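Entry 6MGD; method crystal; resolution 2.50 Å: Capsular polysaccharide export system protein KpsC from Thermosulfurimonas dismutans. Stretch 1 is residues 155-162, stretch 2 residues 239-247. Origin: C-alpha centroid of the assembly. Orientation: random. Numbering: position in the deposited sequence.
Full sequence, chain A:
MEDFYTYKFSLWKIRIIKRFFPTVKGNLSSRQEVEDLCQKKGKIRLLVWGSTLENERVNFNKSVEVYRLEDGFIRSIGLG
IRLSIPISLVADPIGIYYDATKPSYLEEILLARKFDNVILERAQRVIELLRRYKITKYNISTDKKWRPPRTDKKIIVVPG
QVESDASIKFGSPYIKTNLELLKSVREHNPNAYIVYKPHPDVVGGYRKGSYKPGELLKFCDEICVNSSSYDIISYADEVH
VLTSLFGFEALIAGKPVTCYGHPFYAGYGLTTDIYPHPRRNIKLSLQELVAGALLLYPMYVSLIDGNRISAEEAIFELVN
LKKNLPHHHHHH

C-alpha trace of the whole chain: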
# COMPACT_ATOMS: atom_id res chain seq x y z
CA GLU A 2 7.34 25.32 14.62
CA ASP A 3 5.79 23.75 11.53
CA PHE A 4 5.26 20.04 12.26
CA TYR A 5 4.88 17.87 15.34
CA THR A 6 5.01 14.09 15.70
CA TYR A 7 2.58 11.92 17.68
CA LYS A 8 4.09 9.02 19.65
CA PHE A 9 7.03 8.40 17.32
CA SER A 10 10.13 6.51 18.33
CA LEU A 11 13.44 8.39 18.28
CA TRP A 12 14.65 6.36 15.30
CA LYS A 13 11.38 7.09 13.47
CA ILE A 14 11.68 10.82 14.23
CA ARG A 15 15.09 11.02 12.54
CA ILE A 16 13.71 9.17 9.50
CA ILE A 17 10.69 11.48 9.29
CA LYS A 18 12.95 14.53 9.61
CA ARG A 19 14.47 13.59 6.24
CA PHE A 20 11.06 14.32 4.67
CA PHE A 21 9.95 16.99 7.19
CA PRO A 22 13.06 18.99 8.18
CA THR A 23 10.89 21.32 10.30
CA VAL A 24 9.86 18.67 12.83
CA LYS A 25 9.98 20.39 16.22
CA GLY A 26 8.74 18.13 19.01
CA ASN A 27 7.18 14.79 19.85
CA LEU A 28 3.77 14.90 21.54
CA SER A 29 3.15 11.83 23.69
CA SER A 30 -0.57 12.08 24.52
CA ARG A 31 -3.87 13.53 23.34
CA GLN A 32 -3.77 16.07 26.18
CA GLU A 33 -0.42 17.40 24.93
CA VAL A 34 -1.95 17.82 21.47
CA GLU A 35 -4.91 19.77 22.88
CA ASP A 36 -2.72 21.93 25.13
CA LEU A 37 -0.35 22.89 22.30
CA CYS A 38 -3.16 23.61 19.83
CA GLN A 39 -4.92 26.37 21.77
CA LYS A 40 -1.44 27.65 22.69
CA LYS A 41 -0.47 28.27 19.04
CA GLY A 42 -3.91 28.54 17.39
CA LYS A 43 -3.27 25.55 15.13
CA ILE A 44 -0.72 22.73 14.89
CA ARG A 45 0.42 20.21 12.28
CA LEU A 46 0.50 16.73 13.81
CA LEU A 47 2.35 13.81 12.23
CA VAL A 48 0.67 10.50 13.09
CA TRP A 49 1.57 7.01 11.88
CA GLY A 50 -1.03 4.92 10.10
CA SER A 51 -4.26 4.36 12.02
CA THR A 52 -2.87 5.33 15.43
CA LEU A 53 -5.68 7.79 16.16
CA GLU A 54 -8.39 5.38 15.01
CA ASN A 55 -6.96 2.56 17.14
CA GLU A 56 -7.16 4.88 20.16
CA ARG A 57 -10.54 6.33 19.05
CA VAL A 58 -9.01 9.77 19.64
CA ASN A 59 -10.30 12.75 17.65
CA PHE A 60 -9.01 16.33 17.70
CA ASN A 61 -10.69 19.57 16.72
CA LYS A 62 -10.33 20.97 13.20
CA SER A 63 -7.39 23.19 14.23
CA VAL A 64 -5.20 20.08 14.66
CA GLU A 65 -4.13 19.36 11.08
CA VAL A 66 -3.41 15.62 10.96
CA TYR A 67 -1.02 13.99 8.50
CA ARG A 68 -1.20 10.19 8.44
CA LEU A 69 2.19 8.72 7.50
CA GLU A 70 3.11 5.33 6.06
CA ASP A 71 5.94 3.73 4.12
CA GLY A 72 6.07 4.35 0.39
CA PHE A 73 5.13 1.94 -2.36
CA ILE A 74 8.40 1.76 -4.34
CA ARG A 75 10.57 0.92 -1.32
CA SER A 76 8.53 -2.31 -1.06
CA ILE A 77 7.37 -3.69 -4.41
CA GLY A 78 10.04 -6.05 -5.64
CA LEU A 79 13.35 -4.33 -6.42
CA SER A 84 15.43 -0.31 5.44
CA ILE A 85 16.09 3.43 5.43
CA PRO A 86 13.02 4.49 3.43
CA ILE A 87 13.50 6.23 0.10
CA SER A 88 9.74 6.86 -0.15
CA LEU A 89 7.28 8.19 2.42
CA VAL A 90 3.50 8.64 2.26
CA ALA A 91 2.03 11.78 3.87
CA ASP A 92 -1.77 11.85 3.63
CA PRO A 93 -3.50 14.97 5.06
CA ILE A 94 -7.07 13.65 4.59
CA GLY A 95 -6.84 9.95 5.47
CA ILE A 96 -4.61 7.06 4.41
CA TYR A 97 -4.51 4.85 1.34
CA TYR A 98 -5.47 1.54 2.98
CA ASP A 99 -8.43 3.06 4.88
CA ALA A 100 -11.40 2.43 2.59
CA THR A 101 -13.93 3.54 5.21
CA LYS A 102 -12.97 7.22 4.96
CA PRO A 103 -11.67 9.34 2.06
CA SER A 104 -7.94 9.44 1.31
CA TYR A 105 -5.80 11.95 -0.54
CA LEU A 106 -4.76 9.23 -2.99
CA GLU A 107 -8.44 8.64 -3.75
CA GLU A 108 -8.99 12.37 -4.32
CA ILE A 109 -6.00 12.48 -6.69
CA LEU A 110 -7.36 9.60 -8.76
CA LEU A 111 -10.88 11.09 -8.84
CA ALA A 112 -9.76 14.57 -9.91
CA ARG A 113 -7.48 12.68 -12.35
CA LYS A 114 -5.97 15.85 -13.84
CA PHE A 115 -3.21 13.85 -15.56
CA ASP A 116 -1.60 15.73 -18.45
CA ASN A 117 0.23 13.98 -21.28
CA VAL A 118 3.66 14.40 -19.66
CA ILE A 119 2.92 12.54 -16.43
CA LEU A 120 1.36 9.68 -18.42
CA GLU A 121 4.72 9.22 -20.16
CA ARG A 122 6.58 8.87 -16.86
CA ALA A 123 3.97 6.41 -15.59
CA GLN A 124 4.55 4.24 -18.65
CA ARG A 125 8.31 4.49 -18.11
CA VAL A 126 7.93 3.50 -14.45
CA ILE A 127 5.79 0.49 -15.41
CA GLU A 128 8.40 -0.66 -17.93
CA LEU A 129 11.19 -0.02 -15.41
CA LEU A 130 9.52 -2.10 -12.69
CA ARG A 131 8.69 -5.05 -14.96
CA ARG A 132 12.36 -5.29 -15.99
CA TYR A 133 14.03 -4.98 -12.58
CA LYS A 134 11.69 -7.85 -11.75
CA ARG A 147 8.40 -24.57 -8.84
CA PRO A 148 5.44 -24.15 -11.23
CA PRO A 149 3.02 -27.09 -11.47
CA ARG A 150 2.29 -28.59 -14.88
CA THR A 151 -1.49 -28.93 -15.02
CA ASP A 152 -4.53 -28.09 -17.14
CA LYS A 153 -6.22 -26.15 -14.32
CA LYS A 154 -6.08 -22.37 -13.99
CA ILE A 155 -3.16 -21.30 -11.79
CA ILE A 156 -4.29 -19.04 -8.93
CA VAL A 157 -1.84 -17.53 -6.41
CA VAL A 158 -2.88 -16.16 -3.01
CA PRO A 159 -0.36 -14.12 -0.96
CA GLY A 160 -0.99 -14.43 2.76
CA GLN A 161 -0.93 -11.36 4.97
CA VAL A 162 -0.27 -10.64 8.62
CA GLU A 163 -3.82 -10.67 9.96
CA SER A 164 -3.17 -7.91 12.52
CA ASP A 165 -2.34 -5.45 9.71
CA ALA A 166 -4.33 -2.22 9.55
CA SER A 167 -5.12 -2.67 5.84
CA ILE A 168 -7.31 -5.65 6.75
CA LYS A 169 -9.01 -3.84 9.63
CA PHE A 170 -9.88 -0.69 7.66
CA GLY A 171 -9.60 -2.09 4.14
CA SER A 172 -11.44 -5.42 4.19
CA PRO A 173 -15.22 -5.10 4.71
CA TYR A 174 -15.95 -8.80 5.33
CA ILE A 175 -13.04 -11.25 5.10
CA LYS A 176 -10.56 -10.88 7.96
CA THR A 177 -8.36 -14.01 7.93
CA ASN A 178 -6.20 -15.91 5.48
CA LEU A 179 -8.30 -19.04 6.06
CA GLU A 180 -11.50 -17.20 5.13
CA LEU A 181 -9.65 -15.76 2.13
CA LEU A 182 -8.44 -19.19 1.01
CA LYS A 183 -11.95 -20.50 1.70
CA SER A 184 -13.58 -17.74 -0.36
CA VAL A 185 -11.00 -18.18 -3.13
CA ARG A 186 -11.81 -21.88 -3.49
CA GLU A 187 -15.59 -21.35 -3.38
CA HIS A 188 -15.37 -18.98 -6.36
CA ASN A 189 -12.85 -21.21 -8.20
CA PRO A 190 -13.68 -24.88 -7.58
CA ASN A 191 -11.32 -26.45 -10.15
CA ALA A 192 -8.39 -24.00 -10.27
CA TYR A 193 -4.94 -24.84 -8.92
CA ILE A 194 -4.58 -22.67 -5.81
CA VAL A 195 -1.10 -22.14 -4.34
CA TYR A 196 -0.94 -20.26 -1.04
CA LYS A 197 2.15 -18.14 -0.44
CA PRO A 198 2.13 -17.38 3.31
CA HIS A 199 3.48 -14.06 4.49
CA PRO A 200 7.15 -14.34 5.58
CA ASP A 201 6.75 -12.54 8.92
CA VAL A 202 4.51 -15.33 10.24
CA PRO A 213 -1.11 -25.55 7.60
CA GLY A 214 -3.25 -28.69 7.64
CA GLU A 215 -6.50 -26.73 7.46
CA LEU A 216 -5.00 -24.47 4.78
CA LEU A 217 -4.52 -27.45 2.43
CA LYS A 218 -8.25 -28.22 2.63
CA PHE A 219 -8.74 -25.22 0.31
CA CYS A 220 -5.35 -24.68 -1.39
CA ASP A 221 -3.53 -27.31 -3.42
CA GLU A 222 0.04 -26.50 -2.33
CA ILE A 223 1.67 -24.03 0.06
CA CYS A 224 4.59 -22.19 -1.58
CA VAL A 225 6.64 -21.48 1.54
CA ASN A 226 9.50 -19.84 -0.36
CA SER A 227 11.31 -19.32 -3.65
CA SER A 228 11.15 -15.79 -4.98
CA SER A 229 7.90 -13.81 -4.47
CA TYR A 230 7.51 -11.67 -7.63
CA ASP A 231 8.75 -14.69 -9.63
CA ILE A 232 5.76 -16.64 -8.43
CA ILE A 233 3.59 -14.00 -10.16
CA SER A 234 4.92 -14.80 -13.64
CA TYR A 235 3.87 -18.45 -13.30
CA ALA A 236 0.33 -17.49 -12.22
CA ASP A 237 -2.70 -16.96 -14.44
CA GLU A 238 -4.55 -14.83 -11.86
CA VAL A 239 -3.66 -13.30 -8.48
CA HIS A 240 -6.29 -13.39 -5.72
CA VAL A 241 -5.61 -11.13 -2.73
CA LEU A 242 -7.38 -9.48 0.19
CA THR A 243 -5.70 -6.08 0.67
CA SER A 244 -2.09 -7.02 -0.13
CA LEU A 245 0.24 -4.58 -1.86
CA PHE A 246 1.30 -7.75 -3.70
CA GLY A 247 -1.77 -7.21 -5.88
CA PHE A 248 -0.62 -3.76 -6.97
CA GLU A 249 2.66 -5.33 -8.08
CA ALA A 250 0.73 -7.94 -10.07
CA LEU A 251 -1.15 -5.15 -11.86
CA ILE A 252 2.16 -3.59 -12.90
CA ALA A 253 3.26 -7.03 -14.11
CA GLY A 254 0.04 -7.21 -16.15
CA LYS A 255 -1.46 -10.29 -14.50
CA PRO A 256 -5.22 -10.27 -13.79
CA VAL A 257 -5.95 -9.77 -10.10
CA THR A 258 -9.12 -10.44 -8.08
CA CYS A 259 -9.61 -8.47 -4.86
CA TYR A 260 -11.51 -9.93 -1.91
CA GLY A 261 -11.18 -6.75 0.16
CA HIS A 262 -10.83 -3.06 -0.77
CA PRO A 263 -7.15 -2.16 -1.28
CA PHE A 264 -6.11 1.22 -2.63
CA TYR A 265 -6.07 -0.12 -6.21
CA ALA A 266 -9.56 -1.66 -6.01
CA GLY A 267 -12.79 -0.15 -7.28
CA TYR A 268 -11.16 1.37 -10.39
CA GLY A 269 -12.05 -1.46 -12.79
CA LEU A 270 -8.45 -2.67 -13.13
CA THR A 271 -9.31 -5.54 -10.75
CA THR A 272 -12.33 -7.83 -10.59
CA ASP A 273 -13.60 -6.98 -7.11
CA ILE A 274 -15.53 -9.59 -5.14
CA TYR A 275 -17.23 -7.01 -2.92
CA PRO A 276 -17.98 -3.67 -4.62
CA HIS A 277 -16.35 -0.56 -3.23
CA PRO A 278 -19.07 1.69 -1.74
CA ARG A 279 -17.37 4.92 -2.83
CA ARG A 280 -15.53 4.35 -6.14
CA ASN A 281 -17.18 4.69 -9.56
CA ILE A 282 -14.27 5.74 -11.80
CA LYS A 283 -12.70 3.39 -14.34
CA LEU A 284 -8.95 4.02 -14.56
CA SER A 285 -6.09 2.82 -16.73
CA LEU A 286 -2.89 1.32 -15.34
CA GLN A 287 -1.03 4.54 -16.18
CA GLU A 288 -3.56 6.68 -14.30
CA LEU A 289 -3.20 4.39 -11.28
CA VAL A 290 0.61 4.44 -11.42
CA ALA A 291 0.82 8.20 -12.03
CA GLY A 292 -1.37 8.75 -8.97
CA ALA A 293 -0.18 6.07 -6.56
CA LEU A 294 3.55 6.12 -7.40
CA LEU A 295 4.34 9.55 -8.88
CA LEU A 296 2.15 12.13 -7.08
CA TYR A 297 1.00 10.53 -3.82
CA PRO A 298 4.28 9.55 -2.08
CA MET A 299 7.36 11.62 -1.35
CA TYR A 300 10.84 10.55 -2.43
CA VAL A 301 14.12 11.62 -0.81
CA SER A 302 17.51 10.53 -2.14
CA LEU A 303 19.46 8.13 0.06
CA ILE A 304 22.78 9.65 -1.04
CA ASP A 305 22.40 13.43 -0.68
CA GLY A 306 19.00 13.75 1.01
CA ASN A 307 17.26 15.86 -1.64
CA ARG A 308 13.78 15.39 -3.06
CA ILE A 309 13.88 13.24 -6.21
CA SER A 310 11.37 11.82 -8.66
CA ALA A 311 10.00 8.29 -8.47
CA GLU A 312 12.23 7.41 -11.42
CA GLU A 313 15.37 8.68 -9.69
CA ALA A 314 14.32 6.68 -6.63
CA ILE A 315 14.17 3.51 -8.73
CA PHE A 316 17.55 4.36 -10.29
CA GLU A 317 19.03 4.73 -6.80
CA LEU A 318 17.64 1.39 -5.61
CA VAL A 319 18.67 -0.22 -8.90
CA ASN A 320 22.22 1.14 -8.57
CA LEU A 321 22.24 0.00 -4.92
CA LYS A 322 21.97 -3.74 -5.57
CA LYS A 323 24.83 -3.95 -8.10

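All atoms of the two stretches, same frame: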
# COMPACT_ATOMS: atom_id res chain seq x y z
N ILE A 155 -4.08 -21.54 -12.89
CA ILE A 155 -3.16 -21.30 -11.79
C ILE A 155 -3.58 -20.03 -11.07
O ILE A 155 -3.57 -18.94 -11.65
CB ILE A 155 -1.71 -21.20 -12.29
CG1 ILE A 155 -1.32 -22.45 -13.09
CG2 ILE A 155 -0.75 -21.01 -11.12
CD1 ILE A 155 -1.32 -23.72 -12.26
N ILE A 156 -3.94 -20.16 -9.79
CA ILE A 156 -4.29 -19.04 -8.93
C ILE A 156 -3.28 -18.97 -7.79
O ILE A 156 -2.95 -20.00 -7.19
CB ILE A 156 -5.73 -19.16 -8.40
CG1 ILE A 156 -6.75 -18.98 -9.53
CG2 ILE A 156 -6.00 -18.12 -7.31
CD1 ILE A 156 -8.19 -18.92 -9.06
N VAL A 157 -2.78 -17.77 -7.50
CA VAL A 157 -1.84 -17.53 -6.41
C VAL A 157 -2.51 -16.62 -5.39
O VAL A 157 -3.21 -15.67 -5.75
CB VAL A 157 -0.52 -16.91 -6.91
CG1 VAL A 157 -0.75 -15.53 -7.52
CG2 VAL A 157 0.51 -16.82 -5.78
N VAL A 158 -2.31 -16.93 -4.11
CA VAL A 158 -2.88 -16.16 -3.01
C VAL A 158 -1.77 -15.80 -2.03
O VAL A 158 -1.23 -16.69 -1.35
CB VAL A 158 -4.00 -16.94 -2.30
CG1 VAL A 158 -4.45 -16.21 -1.04
CG2 VAL A 158 -5.18 -17.15 -3.24
N PRO A 159 -1.38 -14.53 -1.93
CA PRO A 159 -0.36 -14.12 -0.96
C PRO A 159 -0.99 -13.90 0.41
O PRO A 159 -1.90 -13.09 0.55
CB PRO A 159 0.19 -12.82 -1.55
CG PRO A 159 -0.95 -12.25 -2.31
CD PRO A 159 -1.76 -13.42 -2.83
N GLY A 160 -0.51 -14.64 1.40
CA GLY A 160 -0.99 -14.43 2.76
C GLY A 160 -0.49 -13.12 3.34
O GLY A 160 0.55 -12.59 2.95
N GLN A 161 -1.26 -12.59 4.28
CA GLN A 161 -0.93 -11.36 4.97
C GLN A 161 -0.83 -11.61 6.47
O GLN A 161 -1.30 -12.63 6.98
CB GLN A 161 -1.97 -10.26 4.71
CG GLN A 161 -2.13 -9.86 3.25
CD GLN A 161 -3.17 -8.77 3.08
OE1 GLN A 161 -3.97 -8.80 2.14
NE2 GLN A 161 -3.17 -7.80 3.98
N VAL A 162 -0.21 -10.66 7.17
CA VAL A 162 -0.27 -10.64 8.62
C VAL A 162 -1.65 -10.13 9.02
O VAL A 162 -2.03 -9.01 8.66
CB VAL A 162 0.84 -9.76 9.21
CG1 VAL A 162 1.07 -10.11 10.67
CG2 VAL A 162 2.12 -9.92 8.40
N VAL A 239 -4.09 -13.55 -9.85
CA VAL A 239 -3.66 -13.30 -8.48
C VAL A 239 -4.88 -12.91 -7.66
O VAL A 239 -5.57 -11.94 -7.99
CB VAL A 239 -2.58 -12.21 -8.42
CG1 VAL A 239 -2.03 -12.08 -7.01
CG2 VAL A 239 -1.46 -12.51 -9.40
N HIS A 240 -5.14 -13.64 -6.58
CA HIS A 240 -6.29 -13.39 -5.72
C HIS A 240 -5.80 -12.97 -4.34
O HIS A 240 -5.15 -13.75 -3.64
CB HIS A 240 -7.19 -14.63 -5.62
CG HIS A 240 -7.88 -14.97 -6.91
ND1 HIS A 240 -9.17 -15.45 -6.95
CD2 HIS A 240 -7.46 -14.90 -8.19
CE1 HIS A 240 -9.52 -15.66 -8.21
NE2 HIS A 240 -8.50 -15.33 -8.98
N VAL A 241 -6.13 -11.73 -3.95
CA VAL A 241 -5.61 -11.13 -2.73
C VAL A 241 -6.77 -10.62 -1.88
O VAL A 241 -7.93 -10.62 -2.30
CB VAL A 241 -4.63 -9.97 -3.02
CG1 VAL A 241 -3.57 -10.41 -4.01
CG2 VAL A 241 -5.39 -8.76 -3.55
N LEU A 242 -6.44 -10.19 -0.67
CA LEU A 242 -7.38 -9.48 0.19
C LEU A 242 -7.12 -7.98 0.08
O LEU A 242 -7.82 -7.29 -0.67
CB LEU A 242 -7.26 -9.96 1.64
CG LEU A 242 -8.37 -9.57 2.63
CD1 LEU A 242 -9.74 -10.01 2.11
CD2 LEU A 242 -8.10 -10.16 4.01
N THR A 243 -6.11 -7.47 0.79
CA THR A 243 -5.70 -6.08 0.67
C THR A 243 -4.19 -5.96 0.44
O THR A 243 -3.62 -4.90 0.70
CB THR A 243 -6.08 -5.26 1.90
OG1 THR A 243 -5.36 -5.74 3.04
CG2 THR A 243 -7.58 -5.35 2.17
N SER A 244 -3.54 -7.01 -0.06
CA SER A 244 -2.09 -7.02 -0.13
C SER A 244 -1.57 -6.07 -1.20
O SER A 244 -2.12 -5.99 -2.30
CB SER A 244 -1.59 -8.44 -0.40
OG SER A 244 -0.18 -8.51 -0.30
N LEU A 245 -0.50 -5.35 -0.86
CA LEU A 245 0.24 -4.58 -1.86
C LEU A 245 0.77 -5.48 -2.97
O LEU A 245 1.03 -4.99 -4.08
CB LEU A 245 1.39 -3.83 -1.18
CG LEU A 245 2.23 -2.87 -2.01
CD1 LEU A 245 1.37 -1.73 -2.54
CD2 LEU A 245 3.39 -2.32 -1.17
N PHE A 246 0.94 -6.77 -2.69
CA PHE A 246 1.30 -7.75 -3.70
C PHE A 246 0.42 -7.64 -4.94
O PHE A 246 0.90 -7.83 -6.07
CB PHE A 246 1.20 -9.15 -3.08
CG PHE A 246 1.96 -10.21 -3.82
CD1 PHE A 246 1.31 -11.02 -4.74
CD2 PHE A 246 3.30 -10.42 -3.57
CE1 PHE A 246 2.00 -12.01 -5.41
CE2 PHE A 246 4.00 -11.41 -4.24
CZ PHE A 246 3.35 -12.21 -5.16
N GLY A 247 -0.86 -7.33 -4.75
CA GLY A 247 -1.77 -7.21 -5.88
C GLY A 247 -1.51 -6.00 -6.75
O GLY A 247 -1.78 -6.03 -7.96

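Where two parallel strands diverge, side chains can continue the contact, and KpsC offers a compact example. Strand 155-159 runs alongside strand 239-241 at 31° between their N-to-C directions, with Val157 and Val239 forming a parallel bridge (CA to CA, 5.0 Å). One nearly linear hydrogen bond anchors the register: His240 N donates to Val157 O at 2.9 Å. A residue later, Val158 CA approaches His240 O at 3.4 Å, a CA-H...O contact.

Side chains then sort by sheet face. Val157 (chi1 p) and Val239 (chi1 t) share a face, where Val157 CG1 meets Val239 CG2 at 3.6 Å. Ile156 adopts the m,t rotamer and lies over one face of the His240 ring: its CG2 is 3.8 Å from the ring centroid, and its CD1 comes within 3.6 Å of His240 NE2. With chi1 near -68°, the imidazole offers its face to the isoleucine while both of its nitrogens remain hydrogen-bonded outside the two stretches.

Pro159 lacks an amide hydrogen but supplies a compact apolar ring, puckered C-gamma endo. Its CG touches Val241 CG1 at 3.6 Å and Phe246 CD1 at 3.5 Å, while Pro159 CB sits over the Phe246 ring face, 4.2 Å from the centroid. Phe246, chi1 t, packs against the strand from the helix that follows the loop. Ser244, also t, precedes the turn into this helix and places OG to accept from Phe246 N at 3.2 Å, a capping bond.

Beyond the strands, Gln161 takes over the polar pairing. Its m,t conformation extends the side chain so that the terminal amide reaches Thr243 with both ends: OE1 accepts from Thr243 N at 2.9 Å, and NE2 donates to Thr243 OG1 at 3.2 Å. Threonine's p rotamer holds that hydroxyl within reach. One amide thus links two loops where strand pairing has ended.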